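Local coordinates for protein alcohol oxidase (Myceliophthora thermophila, PDB 6F74) that binds FAD and probably uses it to oxidise a substrate with molecular oxygen, as in other VAO-type flavoprotein oxidases, at residues Lys50-Gly55 with Arg135-Leu140; Ile63-Ser66 with Pro71-Asp74; Thr250-Leu255 with Trp376-Arg381; Gly290-Gly295 with Arg579-Ala584; Phe354-Arg357 with Pro362-Gly365. All coordinates share one frame; numbering follows the deposited sequence.

How the contacts relate
Contact 4 is the buried one. It lies against the adenosine half of FAD and uses waters, a disulfide-bonded sulfur and an aromatic hydroxyl. Contact 2 is a surface loop held by two hydrogen bonds. Contacts 1, 3 and 5 are partly buried and rest mainly on side-chain packing. Contact 1 pairs two helices, contact 3 sets a short helix against a strand end, and contact 5 pairs two aromatic rings. Contacts 3 and 5 reach the same antiparallel sheet, on neighbouring strands 370-378 and 349-356. Contact 2 is nested along the chain within the loop closed by contact 1, yet their centres are 28 Å apart.

Contact 1: Lys50-Gly55 with Arg135-Leu140; sequences KTLGKG and REDITL
T51 and L52, on the last turn of helix 42-52, pack against D137 and L140 on the start of helix 135-147. The second helix falls in the FAD-binding region of the chain. L140 is the meeting point. Its two methyls meet T51 and L52: CD2 lies 3.9 Å from T51 CG2, and CD1 lies 4.0 Å from L52 CD2. T51 turns its methyl to the contact because CG2 stands anti to the backbone N. Its hydroxyl bonds A47 instead, one helical turn back. L52 and L140 run alongside each other in opposite senses. L52 CD2 also lies 4.1 Å from L140 CB, and it sits 4.0 Å from D137 O.

D137 adds a polar edge. Its OD1 stands 3.9 Å from L52 O, which is proximity and not a bond. The other oxygen, OD2, accepts from S133 N and makes a salt bridge with K56. The carboxylate is thus held from the loop ahead of its own helix and from the chain just past the first one. G53 has positive phi (121°) and ends helix 42-52 right after L52.

The two segments are joined here by van der Waals contact alone. The charge of D137 is met by K56 and S133, so it is probably well compensated although the residue is buried beside a leucine methyl.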
# COMPACT_ATOMS: atom_id res chain seq x y z
N LYS A 50 15.88 -29.71 5.84
CA LYS A 50 17.07 -30.06 6.64
C LYS A 50 18.31 -29.21 6.36
O LYS A 50 19.07 -28.95 7.27
CB LYS A 50 17.44 -31.51 6.44
CG LYS A 50 16.48 -32.46 7.17
CD LYS A 50 16.97 -33.92 7.21
CE LYS A 50 15.80 -34.93 7.15
NZ LYS A 50 16.24 -36.31 7.50
N THR A 51 18.53 -28.86 5.10
CA THR A 51 19.56 -27.89 4.71
C THR A 51 19.30 -26.53 5.34
O THR A 51 20.23 -25.87 5.85
CB THR A 51 19.59 -27.75 3.17
OG1 THR A 51 19.65 -29.05 2.60
CG2 THR A 51 20.78 -26.97 2.69
N LEU A 52 18.04 -26.08 5.32
CA LEU A 52 17.66 -24.80 5.92
C LEU A 52 17.85 -24.80 7.43
O LEU A 52 18.34 -23.84 8.00
CB LEU A 52 16.21 -24.46 5.63
CG LEU A 52 15.89 -24.08 4.18
CD1 LEU A 52 14.38 -24.23 3.92
CD2 LEU A 52 16.38 -22.67 3.89
N GLY A 53 17.48 -25.91 8.05
CA GLY A 53 17.31 -25.99 9.49
C GLY A 53 15.86 -26.40 9.64
O GLY A 53 14.95 -25.65 9.29
N LYS A 54 15.66 -27.62 10.10
CA LYS A 54 14.34 -28.21 10.31
C LYS A 54 13.38 -27.22 10.95
O LYS A 54 13.76 -26.52 11.89
CB LYS A 54 14.51 -29.46 11.20
CG LYS A 54 13.43 -30.50 11.05
CD LYS A 54 14.07 -31.91 11.26
CE LYS A 54 13.09 -33.02 11.01
NZ LYS A 54 11.85 -32.81 11.81
N GLY A 55 12.16 -27.11 10.39
CA GLY A 55 11.14 -26.15 10.85
C GLY A 55 11.00 -24.88 10.00
O GLY A 55 9.93 -24.27 10.00
N ARG A 135 20.54 -14.52 5.82
CA ARG A 135 20.89 -14.44 4.40
C ARG A 135 21.07 -15.82 3.75
O ARG A 135 20.82 -15.97 2.56
CB ARG A 135 22.19 -13.66 4.21
CG ARG A 135 22.05 -12.18 4.46
CD ARG A 135 23.36 -11.44 4.23
NE ARG A 135 23.13 -10.00 4.37
CZ ARG A 135 23.90 -9.01 3.89
NH1 ARG A 135 25.03 -9.27 3.24
NH2 ARG A 135 23.53 -7.75 4.09
N GLU A 136 21.48 -16.82 4.54
CA GLU A 136 21.72 -18.15 4.03
C GLU A 136 20.35 -18.75 3.65
O GLU A 136 20.19 -19.29 2.57
CB GLU A 136 22.46 -19.02 5.04
CG GLU A 136 23.93 -18.63 5.27
CD GLU A 136 24.10 -17.28 5.96
OE1 GLU A 136 23.35 -16.93 6.87
OE2 GLU A 136 24.96 -16.49 5.56
N ASP A 137 19.37 -18.61 4.53
CA ASP A 137 17.98 -18.99 4.24
C ASP A 137 17.51 -18.44 2.90
O ASP A 137 16.94 -19.16 2.08
CB ASP A 137 17.01 -18.48 5.31
CG ASP A 137 17.22 -19.14 6.67
OD1 ASP A 137 17.87 -20.18 6.75
OD2 ASP A 137 16.71 -18.60 7.67
N ILE A 138 17.79 -17.16 2.69
CA ILE A 138 17.32 -16.45 1.52
C ILE A 138 18.04 -16.97 0.28
O ILE A 138 17.40 -17.22 -0.76
CB ILE A 138 17.55 -14.93 1.62
CG1 ILE A 138 16.82 -14.32 2.81
CG2 ILE A 138 17.11 -14.22 0.33
CD1 ILE A 138 17.04 -12.84 2.97
N THR A 139 19.37 -17.08 0.38
CA THR A 139 20.18 -17.61 -0.71
C THR A 139 19.67 -19.02 -1.12
O THR A 139 19.50 -19.29 -2.31
CB THR A 139 21.68 -17.68 -0.34
OG1 THR A 139 22.20 -16.35 -0.22
CG2 THR A 139 22.52 -18.42 -1.40
N LEU A 140 19.44 -19.88 -0.13
CA LEU A 140 19.01 -21.25 -0.40
C LEU A 140 17.60 -21.32 -1.04
O LEU A 140 17.33 -22.18 -1.89
CB LEU A 140 19.05 -22.11 0.87
CG LEU A 140 20.41 -22.46 1.47
CD1 LEU A 140 20.29 -22.84 2.95
CD2 LEU A 140 21.08 -23.59 0.68

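Contact 2: Ile63-Ser66 with Pro71-Asp74; sequences IAQS and PQKD
Q65 and Q72 lie across each other, and Q72 also bonds the backbone carbonyl of Q65. Q72 NE2 donates to Q65 O at 3.0 Å. The N-H...O angle is 144°, and the donor sits above the carbonyl plane, off the lone pairs. A bend at chi2 of Q72 brings NE2 round to this oxygen. Separately, the CG of Q72 rests 3.5 Å from Q65 CD, and the two amide planes are turned 45° apart. An alanine in place of Q72 would probably leave Q65 O without this donor and uncover the flank of the Q65 side chain.

The second bond is straighter. D74 N donates to S66 O at 2.9 Å and 173°, in the carbonyl plane and on a lone pair. Two CA-H...O contacts lie beside it: S66 CA to Q72 O at 3.5 Å, and K73 CA to S66 O at 3.6 Å.

Further out, K73 NZ makes a salt bridge with D69, inside the same loop. S66 rests on R77 and C78 of helix 75-84. The disulfide between C67 and C78 ties the loop to that helix. D74 points its carboxylate the other way, and OD1 accepts from R77 N. The loop thus ends in a side-chain N-cap, with D74 capping helix 75-84.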
# COMPACT_ATOMS: atom_id res chain seq x y z
N ILE A 63 -5.79 -20.27 5.68
CA ILE A 63 -6.00 -19.72 7.03
C ILE A 63 -7.20 -20.33 7.72
O ILE A 63 -7.10 -20.77 8.87
CB ILE A 63 -6.08 -18.19 7.00
CG1 ILE A 63 -4.79 -17.56 6.44
CG2 ILE A 63 -6.30 -17.61 8.38
CD1 ILE A 63 -3.52 -17.81 7.22
N ALA A 64 -8.31 -20.41 6.98
CA ALA A 64 -9.56 -20.92 7.54
C ALA A 64 -9.92 -22.37 7.18
O ALA A 64 -11.13 -22.72 7.15
CB ALA A 64 -10.68 -20.00 7.10
N GLN A 65 -8.94 -23.23 6.94
CA GLN A 65 -9.24 -24.65 6.56
C GLN A 65 -9.97 -25.46 7.64
O GLN A 65 -10.71 -26.41 7.34
CB GLN A 65 -7.98 -25.41 6.12
CG GLN A 65 -6.88 -25.50 7.17
CD GLN A 65 -5.79 -26.48 6.80
OE1 GLN A 65 -5.64 -26.90 5.65
NE2 GLN A 65 -4.96 -26.78 7.77
N SER A 66 -9.78 -25.08 8.91
CA SER A 66 -10.49 -25.71 10.02
C SER A 66 -12.01 -25.54 10.01
O SER A 66 -12.71 -26.28 10.71
CB SER A 66 -9.92 -25.20 11.35
OG SER A 66 -10.26 -23.85 11.59
N PRO A 71 -10.00 -33.91 7.25
CA PRO A 71 -9.09 -34.28 8.35
C PRO A 71 -8.63 -33.13 9.24
O PRO A 71 -8.34 -33.31 10.40
CB PRO A 71 -7.85 -34.88 7.62
CG PRO A 71 -8.28 -35.14 6.20
CD PRO A 71 -9.43 -34.23 5.92
N GLN A 72 -8.59 -31.95 8.66
CA GLN A 72 -8.18 -30.72 9.32
C GLN A 72 -9.29 -29.91 9.97
O GLN A 72 -9.02 -28.82 10.49
CB GLN A 72 -7.38 -29.83 8.33
CG GLN A 72 -8.22 -28.96 7.36
CD GLN A 72 -9.30 -29.77 6.63
OE1 GLN A 72 -8.99 -30.78 5.95
NE2 GLN A 72 -10.58 -29.36 6.75
N LYS A 73 -10.53 -30.42 9.97
CA LYS A 73 -11.65 -29.71 10.58
C LYS A 73 -11.49 -29.54 12.10
O LYS A 73 -11.12 -30.47 12.78
CB LYS A 73 -12.96 -30.44 10.30
CG LYS A 73 -14.22 -29.70 10.76
CD LYS A 73 -15.45 -30.60 10.66
CE LYS A 73 -16.69 -29.78 10.31
NZ LYS A 73 -17.89 -30.63 10.14
N ASP A 74 -11.86 -28.37 12.61
CA ASP A 74 -11.76 -28.04 14.05
C ASP A 74 -12.58 -26.77 14.30
O ASP A 74 -12.15 -25.64 13.98
CB ASP A 74 -10.27 -27.81 14.44
CG ASP A 74 -10.07 -27.45 15.90
OD1 ASP A 74 -11.02 -27.07 16.59
OD2 ASP A 74 -8.91 -27.50 16.32

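Contact 3: Thr250-Leu255 with Trp376-Arg381; sequences THNFGL and WTIGKR
N252 and F253 of helix 250-253 both meet I378, at the end of strand 370-378. The helix opens with T250, whose OG1 is hydrogen-bonded with V473 O. H251 comes next. Its ND1 is hydrogen-bonded with S474 O, and N252 ND2 lies in plane at the edge of its ring.

N252 makes the closest approach. Its whole amide lies obliquely across the branch point of I378, with OD1 3.7 Å, CG 3.9 Å and ND2 4.0 Å from I378 CB. ND2 is also 4.1 Å from I378 CD1. OD1 is also 3.6 Å from I378 O, but these are two acceptors and make no bond.

In the VAO fold an FAD-binding part is joined to a second domain with a large antiparallel sheet. This contact links the two: the helix belongs to the FAD-binding region, and I378 ends a strand of the seven-stranded sheet. A type II turn follows from T377 to K380, with G379 at positive phi.

F253 comes last of the touching residues. Its CE2 is 4.4 Å from I378 CG2, the branch that stands anti to the backbone N of I378. One face of the F253 ring carries N252 CB, offset toward the rim, and the ring stacks with H305. G254 then leaves the helix, its N bonded to T250 O at 2.7 Å.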
# COMPACT_ATOMS: atom_id res chain seq x y z
N THR A 250 4.74 13.02 4.78
CA THR A 250 5.32 13.03 3.42
C THR A 250 5.24 14.39 2.71
O THR A 250 6.19 14.78 2.03
CB THR A 250 4.74 11.93 2.50
OG1 THR A 250 3.31 12.05 2.40
CG2 THR A 250 5.11 10.56 3.01
N HIS A 251 4.13 15.11 2.85
CA HIS A 251 4.08 16.48 2.35
C HIS A 251 5.29 17.29 2.84
O HIS A 251 5.96 17.99 2.08
CB HIS A 251 2.79 17.18 2.77
CG HIS A 251 2.81 18.65 2.52
ND1 HIS A 251 2.60 19.19 1.27
CD2 HIS A 251 3.10 19.70 3.34
CE1 HIS A 251 2.76 20.50 1.33
NE2 HIS A 251 3.07 20.83 2.57
N ASN A 252 5.56 17.20 4.13
CA ASN A 252 6.62 18.02 4.74
C ASN A 252 8.01 17.55 4.42
O ASN A 252 8.90 18.38 4.24
CB ASN A 252 6.38 18.11 6.23
CG ASN A 252 5.28 19.08 6.60
OD1 ASN A 252 5.62 20.11 7.17
ND2 ASN A 252 3.99 18.78 6.32
N PHE A 253 8.23 16.23 4.33
CA PHE A 253 9.60 15.69 4.20
C PHE A 253 9.88 14.81 2.98
O PHE A 253 10.99 14.35 2.80
CB PHE A 253 9.90 14.93 5.47
CG PHE A 253 9.81 15.79 6.71
CD1 PHE A 253 10.76 16.80 6.93
CD2 PHE A 253 8.81 15.61 7.62
CE1 PHE A 253 10.68 17.60 8.05
CE2 PHE A 253 8.72 16.42 8.74
CZ PHE A 253 9.65 17.42 8.97
N GLY A 254 8.87 14.60 2.13
CA GLY A 254 9.02 13.77 0.93
C GLY A 254 8.34 12.43 1.03
O GLY A 254 8.11 11.91 2.12
N LEU A 255 8.02 11.86 -0.12
CA LEU A 255 7.44 10.53 -0.16
C LEU A 255 8.47 9.49 0.29
O LEU A 255 9.67 9.73 0.26
CB LEU A 255 6.93 10.14 -1.55
CG LEU A 255 5.50 10.45 -2.04
CD1 LEU A 255 5.03 9.39 -3.01
CD2 LEU A 255 4.43 10.61 -0.99
N TRP A 376 -3.63 18.30 9.14
CA TRP A 376 -2.65 18.85 10.07
C TRP A 376 -1.62 19.73 9.40
O TRP A 376 -1.36 19.59 8.20
CB TRP A 376 -1.94 17.73 10.82
CG TRP A 376 -1.62 16.51 9.97
CD1 TRP A 376 -0.60 16.37 9.07
CD2 TRP A 376 -2.31 15.26 9.99
NE1 TRP A 376 -0.63 15.12 8.51
CE2 TRP A 376 -1.66 14.41 9.07
CE3 TRP A 376 -3.41 14.78 10.70
CZ2 TRP A 376 -2.09 13.11 8.83
CZ3 TRP A 376 -3.83 13.50 10.47
CH2 TRP A 376 -3.17 12.66 9.54
N THR A 377 -1.07 20.63 10.20
CA THR A 377 0.05 21.45 9.83
C THR A 377 1.23 21.12 10.75
O THR A 377 1.32 21.66 11.88
CB THR A 377 -0.27 22.96 9.99
OG1 THR A 377 -0.80 23.20 11.31
CG2 THR A 377 -1.27 23.41 8.95
N ILE A 378 2.11 20.27 10.27
CA ILE A 378 3.35 19.96 11.00
C ILE A 378 4.23 21.18 11.10
O ILE A 378 4.50 21.81 10.08
CB ILE A 378 4.13 18.80 10.31
CG1 ILE A 378 3.36 17.50 10.59
CG2 ILE A 378 5.54 18.66 10.88
CD1 ILE A 378 3.72 16.34 9.65
N GLY A 379 4.66 21.52 12.30
CA GLY A 379 5.53 22.67 12.51
C GLY A 379 4.83 23.99 12.83
O GLY A 379 5.51 24.99 13.00
N LYS A 380 3.50 23.99 12.94
CA LYS A 380 2.72 25.21 13.15
C LYS A 380 1.79 25.09 14.35
O LYS A 380 1.15 24.06 14.53
CB LYS A 380 1.91 25.54 11.92
CG LYS A 380 2.74 25.88 10.67
CD LYS A 380 1.81 26.16 9.48
CE LYS A 380 2.39 27.08 8.42
NZ LYS A 380 3.41 26.42 7.57
N ARG A 381 1.71 26.15 15.15
CA ARG A 381 0.81 26.21 16.31
C ARG A 381 -0.59 26.54 15.78
O ARG A 381 -0.76 26.79 14.60
CB ARG A 381 1.30 27.26 17.32
CG ARG A 381 2.64 26.89 17.93
CD ARG A 381 3.06 27.74 19.13
NE ARG A 381 3.65 26.92 20.20
CZ ARG A 381 4.86 26.33 20.16
NH1 ARG A 381 5.69 26.46 19.11
NH2 ARG A 381 5.26 25.57 21.19

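Contact 4: Gly290-Gly295 with Arg579-Ala584; sequences GGPGYG and RTCVGA. With FAD (flavin-adenine dinucleotide), chain I.
The Y294 ring meets V582 obliquely, with CZ 4.2 Å from V582 CB. At its edge, in plane, lie G290 C and G291 O. L283, A286 and I287 of helix 281-287 and H563 and K567 of helix 560-570 also touch the side chain. The contact joins a glycine-rich loop of the FAD-binding part of the VAO fold to the berberine-bridge-enzyme-like C-terminal region.

The Y294 hydroxyl does two things. It donates to G290 O at 2.6 Å, tilted 34° from the carbonyl plane, and so folds the loop over itself. It also lies beside V582, with OH 3.1 Å from V582 CG2. G290 O meets the same methyl, 3.3 Å from V582 CG2. A phenylalanine here lacks the hydroxyl, and would probably leave G290 O with one bond fewer and a gap beside V582 CG2.

Waters fill in the polar side. V582 N donates to one at 2.9 Å, and that water lies between G290 O and P292 O. A second water lies between P292 O and V582 O. The backbones of the two segments are thus linked through solvent, not directly.

P292 is held between protein and cofactor. On one side it meets C581, which is disulfide-bonded to C578; C581 SG is 3.7 Å from P292 CD. G295 O approaches the adenine, 3.4 Å from FAD C2A. P292 CG lies 3.4 Å from the ribose oxygen O3B of FAD.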
# COMPACT_ATOMS: atom_id res chain seq x y z
N GLY A 290 9.49 2.46 -8.92
CA GLY A 290 9.19 1.51 -9.99
C GLY A 290 8.62 0.19 -9.54
O GLY A 290 8.59 -0.75 -10.32
N GLY A 291 8.17 0.12 -8.29
CA GLY A 291 7.54 -1.06 -7.78
C GLY A 291 8.48 -2.14 -7.32
O GLY A 291 9.67 -1.90 -7.18
N PRO A 292 7.94 -3.33 -7.03
CA PRO A 292 8.74 -4.49 -6.65
C PRO A 292 9.25 -5.26 -7.84
O PRO A 292 8.79 -5.04 -8.96
CB PRO A 292 7.77 -5.34 -5.84
CG PRO A 292 6.40 -4.71 -6.00
CD PRO A 292 6.51 -3.66 -7.03
N GLY A 293 10.19 -6.15 -7.57
CA GLY A 293 10.59 -7.20 -8.52
C GLY A 293 11.91 -7.02 -9.21
O GLY A 293 12.14 -7.63 -10.26
N TYR A 294 12.77 -6.15 -8.67
CA TYR A 294 14.10 -5.90 -9.25
C TYR A 294 15.17 -6.74 -8.57
O TYR A 294 16.19 -7.06 -9.17
CB TYR A 294 14.45 -4.42 -9.21
CG TYR A 294 13.44 -3.57 -9.93
CD1 TYR A 294 13.52 -3.38 -11.31
CD2 TYR A 294 12.39 -2.96 -9.24
CE1 TYR A 294 12.59 -2.61 -11.98
CE2 TYR A 294 11.45 -2.19 -9.91
CZ TYR A 294 11.56 -2.00 -11.26
OH TYR A 294 10.64 -1.21 -11.92
N GLY A 295 14.88 -7.17 -7.34
CA GLY A 295 15.84 -7.90 -6.49
C GLY A 295 15.19 -8.03 -5.14
O GLY A 295 14.13 -7.42 -4.91
N ARG A 579 2.42 -9.61 -10.22
CA ARG A 579 1.25 -9.09 -10.94
C ARG A 579 1.27 -7.55 -11.02
O ARG A 579 1.41 -6.92 -10.00
CB ARG A 579 0.01 -9.55 -10.15
CG ARG A 579 -1.24 -9.41 -10.93
CD ARG A 579 -2.46 -9.89 -10.19
NE ARG A 579 -3.58 -9.23 -10.87
CZ ARG A 579 -4.06 -8.03 -10.56
NH1 ARG A 579 -3.62 -7.31 -9.50
NH2 ARG A 579 -5.03 -7.54 -11.31
N THR A 580 1.15 -6.99 -12.22
CA THR A 580 1.25 -5.54 -12.48
C THR A 580 2.64 -4.94 -12.30
O THR A 580 2.83 -3.76 -12.61
CB THR A 580 0.28 -4.64 -11.64
OG1 THR A 580 0.73 -4.51 -10.28
CG2 THR A 580 -1.16 -5.11 -11.69
N CYS A 581 3.62 -5.70 -11.81
CA CYS A 581 4.96 -5.18 -11.60
C CYS A 581 5.58 -4.92 -12.96
O CYS A 581 5.08 -5.38 -14.01
CB CYS A 581 5.82 -6.13 -10.74
SG CYS A 581 5.12 -6.42 -9.10
N VAL A 582 6.64 -4.11 -12.96
CA VAL A 582 7.27 -3.72 -14.21
C VAL A 582 7.72 -5.00 -14.94
O VAL A 582 8.37 -5.88 -14.32
CB VAL A 582 8.45 -2.77 -13.95
CG1 VAL A 582 9.31 -2.62 -15.18
CG2 VAL A 582 7.92 -1.41 -13.49
N GLY A 583 7.36 -5.10 -16.22
CA GLY A 583 7.71 -6.27 -17.03
C GLY A 583 6.75 -7.43 -17.00
O GLY A 583 6.96 -8.38 -17.73
N ALA A 584 5.69 -7.35 -16.18
CA ALA A 584 4.77 -8.46 -15.98
C ALA A 584 3.99 -8.84 -17.23
O ALA A 584 3.53 -9.97 -17.35
CB ALA A 584 3.81 -8.14 -14.83
PA FAD I . 3.93 -7.42 1.07
O1A FAD I . 2.57 -8.01 0.68
O2A FAD I . 4.76 -8.24 2.01
O5B FAD I . 4.72 -7.14 -0.27
C5B FAD I . 4.22 -6.20 -1.17
C4B FAD I . 4.97 -6.33 -2.49
O4B FAD I . 6.32 -6.00 -2.22
C3B FAD I . 5.01 -7.70 -3.10
O3B FAD I . 5.15 -7.53 -4.52
C2B FAD I . 6.30 -8.31 -2.59
O2B FAD I . 6.93 -9.23 -3.49
C1B FAD I . 7.18 -7.10 -2.48
N9A FAD I . 8.20 -7.13 -1.42
C8A FAD I . 7.98 -7.08 -0.10
N7A FAD I . 9.14 -7.09 0.58
C5A FAD I . 10.11 -7.14 -0.33
C6A FAD I . 11.57 -7.17 -0.25
N6A FAD I . 12.13 -7.14 0.98
N1A FAD I . 12.26 -7.24 -1.42
C2A FAD I . 11.62 -7.27 -2.62
N3A FAD I . 10.27 -7.22 -2.76
C4A FAD I . 9.49 -7.16 -1.65
N1 FAD I . 0.35 2.41 2.15
C2 FAD I . 0.57 3.73 2.29
O2 FAD I . 1.19 4.35 1.39
N3 FAD I . 0.17 4.41 3.39
C4 FAD I . -0.50 3.82 4.39
O4 FAD I . -0.89 4.45 5.40
C4X FAD I . -0.80 2.38 4.30
N5 FAD I . -1.49 1.74 5.27
C5X FAD I . -1.74 0.41 5.16
C6 FAD I . -2.43 -0.24 6.19
C7 FAD I . -2.70 -1.60 6.13
C7M FAD I . -3.47 -2.14 7.31
C8 FAD I . -2.23 -2.39 4.96
C8M FAD I . -2.44 -3.90 4.84
C9 FAD I . -1.56 -1.74 3.93
C9A FAD I . -1.28 -0.37 3.97
N10 FAD I . -0.57 0.32 2.95
C10 FAD I . -0.33 1.70 3.09
C1' FAD I . -0.15 -0.33 1.69
C2' FAD I . 1.26 -0.80 1.53
O2' FAD I . 2.05 0.32 1.16
C3' FAD I . 1.32 -1.83 0.39
O3' FAD I . 0.34 -2.87 0.57
C4' FAD I . 2.71 -2.45 0.26
O4' FAD I . 2.71 -3.39 -0.82
C5' FAD I . 3.14 -3.12 1.56
O5' FAD I . 4.44 -3.67 1.42
P FAD I . 4.70 -4.93 2.34
O1P FAD I . 4.28 -4.63 3.75
O2P FAD I . 6.09 -5.37 2.06
O3P FAD I . 3.62 -5.96 1.70
O HOH W 1 7.59 -3.37 -10.37
O HOH W 2 9.21 -6.10 -11.79

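Contact 5: Phe354-Arg357 with Pro362-Gly365; sequences FWFR and PFVG
F356 and F363 form the aromatic part of the contact, a T-shaped pair. The edge of F356 points into one face of F363, with the ring planes 74° apart and the centroids 5.0 Å apart. CD2 of F356 stands over the centre of the F363 ring, 3.6 Å above its plane. It is at nearly even distance from all six ring carbons, and CZ is the closest at 3.7 Å. F356 CE2 leans toward the CE1 and CZ side. In F363, CG stands anti to the backbone N, and this position (chi1 -178°) carries the ring from the loop to F356. F359, in the intervening loop, meets both rings and makes the group a three-phenylalanine cluster.

The apolar part is looser. F363 CZ is 4.5 Å from F354 CB, while the end of F354 leads away. F363 CE2 is 4.4 Å from W355 CA; W355 turns its indole to the other face of the strand, against L331 and I334 of helix 328-346.

No polar bond joins the two segments. F354 O only lies near the edge of the F363 ring, 4.1 Å from CE2. Backbone bonds hold the strand on its neighbour: F354 pairs with T372 and F356 with G370. R357 is tied elsewhere, by a salt bridge to E456.

F363 and V364 both face A367 and fit a classic beta bulge. The loop 357-369 joins strands 349-356 and 370-378, antiparallel neighbours in their sheet, as in a long-looped beta hairpin, and its F363 packs on the end of the first strand.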
# COMPACT_ATOMS: atom_id res chain seq x y z
N PHE A 354 -12.36 11.46 4.35
CA PHE A 354 -13.19 10.28 4.13
C PHE A 354 -14.61 10.75 3.94
O PHE A 354 -15.06 11.59 4.69
CB PHE A 354 -13.15 9.36 5.37
CG PHE A 354 -11.79 8.83 5.69
CD1 PHE A 354 -10.89 9.59 6.44
CD2 PHE A 354 -11.39 7.58 5.24
CE1 PHE A 354 -9.61 9.11 6.74
CE2 PHE A 354 -10.11 7.09 5.55
CZ PHE A 354 -9.22 7.86 6.31
N TRP A 355 -15.34 10.18 2.99
CA TRP A 355 -16.70 10.61 2.77
C TRP A 355 -17.55 9.56 2.09
O TRP A 355 -17.03 8.65 1.40
CB TRP A 355 -16.75 11.95 2.01
CG TRP A 355 -16.23 11.95 0.56
CD1 TRP A 355 -14.97 12.21 0.16
CD2 TRP A 355 -17.00 11.74 -0.64
NE1 TRP A 355 -14.87 12.14 -1.22
CE2 TRP A 355 -16.11 11.86 -1.73
CE3 TRP A 355 -18.34 11.44 -0.89
CZ2 TRP A 355 -16.52 11.68 -3.05
CZ3 TRP A 355 -18.75 11.26 -2.21
CH2 TRP A 355 -17.85 11.38 -3.27
N PHE A 356 -18.85 9.71 2.27
CA PHE A 356 -19.84 8.75 1.83
C PHE A 356 -21.07 9.51 1.40
O PHE A 356 -21.57 10.36 2.16
CB PHE A 356 -20.26 7.79 2.98
CG PHE A 356 -19.21 6.80 3.34
CD1 PHE A 356 -19.13 5.60 2.66
CD2 PHE A 356 -18.30 7.08 4.37
CE1 PHE A 356 -18.12 4.69 2.98
CE2 PHE A 356 -17.31 6.17 4.67
CZ PHE A 356 -17.22 4.97 3.99
N ARG A 357 -21.56 9.19 0.23
CA ARG A 357 -22.89 9.65 -0.19
C ARG A 357 -23.99 9.00 0.62
O ARG A 357 -24.98 9.61 0.96
CB ARG A 357 -23.15 9.32 -1.65
CG ARG A 357 -24.30 10.18 -2.16
CD ARG A 357 -25.32 9.48 -3.04
NE ARG A 357 -24.86 9.41 -4.41
CZ ARG A 357 -25.14 10.28 -5.37
NH1 ARG A 357 -25.93 11.33 -5.18
NH2 ARG A 357 -24.59 10.05 -6.57
N PRO A 362 -25.17 5.68 11.02
CA PRO A 362 -24.69 7.04 11.26
C PRO A 362 -23.21 7.16 10.91
O PRO A 362 -22.40 6.34 11.33
CB PRO A 362 -24.92 7.26 12.75
CG PRO A 362 -25.22 5.92 13.33
CD PRO A 362 -25.72 5.03 12.23
N PHE A 363 -22.89 8.18 10.11
CA PHE A 363 -21.52 8.47 9.79
C PHE A 363 -21.08 9.78 10.46
O PHE A 363 -20.12 9.78 11.20
CB PHE A 363 -21.32 8.48 8.27
CG PHE A 363 -19.90 8.72 7.88
CD1 PHE A 363 -18.92 7.84 8.26
CD2 PHE A 363 -19.54 9.83 7.15
CE1 PHE A 363 -17.60 8.06 7.94
CE2 PHE A 363 -18.22 10.06 6.81
CZ PHE A 363 -17.26 9.18 7.20
N VAL A 364 -21.76 10.88 10.20
CA VAL A 364 -21.43 12.15 10.87
C VAL A 364 -22.60 12.51 11.73
O VAL A 364 -23.72 12.77 11.23
CB VAL A 364 -21.09 13.29 9.88
CG1 VAL A 364 -20.93 14.64 10.60
CG2 VAL A 364 -19.80 12.97 9.14
N GLY A 365 -22.34 12.48 13.03
CA GLY A 365 -23.34 12.70 14.06
C GLY A 365 -24.48 11.76 13.81
O GLY A 365 -24.30 10.53 13.78